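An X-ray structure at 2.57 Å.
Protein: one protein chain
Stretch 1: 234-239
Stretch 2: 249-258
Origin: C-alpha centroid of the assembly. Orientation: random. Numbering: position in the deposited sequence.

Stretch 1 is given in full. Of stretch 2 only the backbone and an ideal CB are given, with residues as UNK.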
# COMPACT_ATOMS: atom_id res chain seq x y z
N SER A 234 18.37 -3.77 -9.47
CA SER A 234 17.58 -4.64 -8.57
C SER A 234 16.13 -4.64 -9.05
O SER A 234 15.65 -3.57 -9.51
CB SER A 234 17.71 -4.20 -7.12
OG SER A 234 19.08 -4.16 -6.70
N GLY A 235 15.47 -5.79 -9.00
CA GLY A 235 14.06 -5.93 -9.40
C GLY A 235 13.33 -6.83 -8.44
O GLY A 235 13.99 -7.75 -7.87
N ILE A 236 12.02 -6.59 -8.26
CA ILE A 236 11.13 -7.44 -7.41
C ILE A 236 11.11 -8.84 -8.03
O ILE A 236 11.26 -8.92 -9.28
CB ILE A 236 9.69 -6.89 -7.32
CG1 ILE A 236 9.63 -5.46 -6.78
CG2 ILE A 236 8.82 -7.83 -6.51
CD1 ILE A 236 10.14 -5.30 -5.38
N GLN A 237 10.93 -9.88 -7.21
CA GLN A 237 10.80 -11.28 -7.68
C GLN A 237 9.76 -11.97 -6.80
O GLN A 237 9.51 -11.52 -5.69
CB GLN A 237 12.14 -11.99 -7.56
CG GLN A 237 12.43 -12.87 -8.77
CD GLN A 237 13.00 -12.11 -9.95
OE1 GLN A 237 13.85 -11.22 -9.83
NE2 GLN A 237 12.67 -12.63 -11.13
N ALA A 238 9.13 -13.02 -7.32
CA ALA A 238 8.18 -13.83 -6.52
C ALA A 238 9.04 -14.69 -5.61
O ALA A 238 10.21 -14.96 -5.99
CB ALA A 238 7.31 -14.65 -7.43
N ILE A 239 8.52 -15.09 -4.45
CA ILE A 239 9.27 -15.96 -3.50
C ILE A 239 9.47 -17.37 -4.08
O ILE A 239 10.60 -17.86 -3.93
CB ILE A 239 8.61 -15.94 -2.11
CG1 ILE A 239 8.79 -14.56 -1.51
CG2 ILE A 239 9.16 -17.01 -1.18
CD1 ILE A 239 10.23 -14.15 -1.23
N UNK A 249 2.09 -15.10 -14.69
CA UNK A 249 2.76 -13.81 -14.39
C UNK A 249 4.23 -14.07 -14.04
O UNK A 249 5.09 -13.35 -14.57
CB UNK A 249 2.06 -13.08 -13.24
N UNK A 250 4.52 -15.10 -13.22
CA UNK A 250 5.92 -15.45 -12.80
C UNK A 250 6.76 -15.80 -14.03
O UNK A 250 7.95 -15.41 -14.05
CB UNK A 250 5.92 -16.62 -11.82
N UNK A 251 6.16 -16.53 -14.99
CA UNK A 251 6.82 -16.95 -16.24
C UNK A 251 7.08 -15.72 -17.11
O UNK A 251 8.19 -15.62 -17.64
CB UNK A 251 5.97 -17.97 -17.00
N UNK A 252 6.10 -14.82 -17.26
CA UNK A 252 6.24 -13.55 -18.03
C UNK A 252 7.35 -12.70 -17.39
O UNK A 252 8.18 -12.14 -18.12
CB UNK A 252 4.92 -12.77 -18.06
N UNK A 253 7.35 -12.61 -16.06
CA UNK A 253 8.35 -11.81 -15.32
C UNK A 253 9.76 -12.32 -15.63
O UNK A 253 10.64 -11.49 -15.89
CB UNK A 253 8.09 -11.87 -13.81
N UNK A 254 9.97 -13.64 -15.63
CA UNK A 254 11.30 -14.26 -15.91
C UNK A 254 11.73 -13.86 -17.33
O UNK A 254 12.85 -13.31 -17.49
CB UNK A 254 11.25 -15.78 -15.77
N UNK A 255 10.85 -14.11 -18.31
CA UNK A 255 11.04 -13.81 -19.74
C UNK A 255 11.32 -12.31 -19.94
O UNK A 255 12.29 -11.98 -20.67
CB UNK A 255 9.81 -14.23 -20.54
N UNK A 256 10.53 -11.43 -19.33
CA UNK A 256 10.69 -9.96 -19.46
C UNK A 256 12.03 -9.50 -18.87
O UNK A 256 12.68 -8.66 -19.49
CB UNK A 256 9.54 -9.23 -18.76
N UNK A 257 12.44 -10.02 -17.70
CA UNK A 257 13.74 -9.63 -17.09
C UNK A 257 14.86 -10.04 -18.07
O UNK A 257 15.78 -9.23 -18.29
CB UNK A 257 13.94 -10.29 -15.72
N UNK A 258 14.77 -11.22 -18.68
CA UNK A 258 15.78 -11.69 -19.66
C UNK A 258 15.93 -10.63 -20.76
O UNK A 258 17.09 -10.24 -21.05
CB UNK A 258 15.38 -13.04 -20.26

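Stretch 2 is a regular helix running nearly antiparallel to the strand of stretch 1, at 165° with the axes 10.4 Å apart at closest approach. That spacing leaves room for side chains between the two backbones, and the helical repeat brings only some positions round to the strand.

At 249 the ideal CB has nothing of stretch 1 within 5.5 Å, so the strand sets no preference and many helix-compatible residues would suit. The residue is A249, whose carbonyl oxygen accepts the backbone hydrogen bond from position 253.

Position 250 points sideways, yet its ideal CB lies 5.0 Å from A238 CB. A small or medium apolar side chain could close that gap; alanine would leave it largely open. V250, with chi1 in t, places CG2 3.9 Å from A238 CB, making an apolar contact.

Positions 251 and 252 are turned out of reach, and polar or charged residues are as acceptable there as any. They are N251 and E252, both with chi1 in m and neither touching the strand.

Position 253 points toward stretch 1, with its ideal CB 5.4 Å from Q237 NE2 and the I236 carbonyl farther on. An apolar residue of moderate length would fill the space, and a longer polar one might seek the amide or the carbonyl. L253 takes the apolar course: in the t, p rotamer its CD2 comes 4.1 Å from I236 O, a packing contact that leaves the carbonyl free for another partner.

At 254 CA-to-CB points sideways and meets nothing of stretch 1 within 5.5 Å, which would suit a long polar chain. K254 is extended, all four chi angles t, and its end leads away. Positions 255 and 256 are out of reach and little constrained by the strand; they are A255 and N256.

Position 257 points toward the strand, its ideal CB 5.3 Å from Q237 NE2. Beyond lie the I236 carbonyl, an acceptor, and G235, which has no side chain to occupy the space. A long residue with a donor at its tip is favoured: tyrosine, or perhaps lysine or arginine, while phenylalanine would fill space without bonding. Y257 has chi1 in m, and its OH donates a hydrogen bond to I236 O at 2.8 Å. The same OH lies 3.6 Å from G235 CA; an ideal CB on G235 would come within 2.7 Å of Y257 OH, a clash. Nearer the helix, Q237 NE2 packs obliquely 3.6 Å from Y257 CD2.

Position 258 is again out of reach, and A258 simply continues the helix.

Stretch 2 (249-258) AVNELKANYA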
# COMPACT_ATOMS: atom_id res chain seq x y z
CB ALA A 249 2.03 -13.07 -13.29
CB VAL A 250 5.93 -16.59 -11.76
CG1 VAL A 250 7.32 -17.15 -11.52
CG2 VAL A 250 5.31 -16.14 -10.46
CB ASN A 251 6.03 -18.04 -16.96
CG ASN A 251 5.97 -19.36 -16.21
OD1 ASN A 251 6.69 -19.59 -15.23
ND2 ASN A 251 5.12 -20.27 -16.66
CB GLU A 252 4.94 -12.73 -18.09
CG GLU A 252 3.97 -13.17 -19.19
CD GLU A 252 2.58 -12.54 -19.20
OE1 GLU A 252 1.67 -13.24 -19.67
OE2 GLU A 252 2.38 -11.37 -18.80
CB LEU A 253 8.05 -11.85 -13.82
CG LEU A 253 8.89 -10.93 -12.94
CD1 LEU A 253 8.84 -9.49 -13.43
CD2 LEU A 253 8.44 -10.99 -11.50
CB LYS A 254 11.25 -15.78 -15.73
CG LYS A 254 12.60 -16.48 -15.86
CD LYS A 254 12.52 -17.99 -15.88
CE LYS A 254 13.87 -18.64 -16.14
NZ LYS A 254 13.73 -20.03 -16.60
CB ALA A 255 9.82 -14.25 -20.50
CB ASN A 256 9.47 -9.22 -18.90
CG ASN A 256 8.28 -9.29 -19.83
OD1 ASN A 256 8.44 -9.46 -21.04
ND2 ASN A 256 7.09 -9.14 -19.28
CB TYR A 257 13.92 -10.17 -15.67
CG TYR A 257 13.24 -9.38 -14.58
CD1 TYR A 257 13.34 -8.00 -14.50
CD2 TYR A 257 12.54 -10.01 -13.56
CE1 TYR A 257 12.74 -7.27 -13.49
CE2 TYR A 257 11.93 -9.30 -12.53
CZ TYR A 257 12.02 -7.92 -12.49
OH TYR A 257 11.43 -7.21 -11.47
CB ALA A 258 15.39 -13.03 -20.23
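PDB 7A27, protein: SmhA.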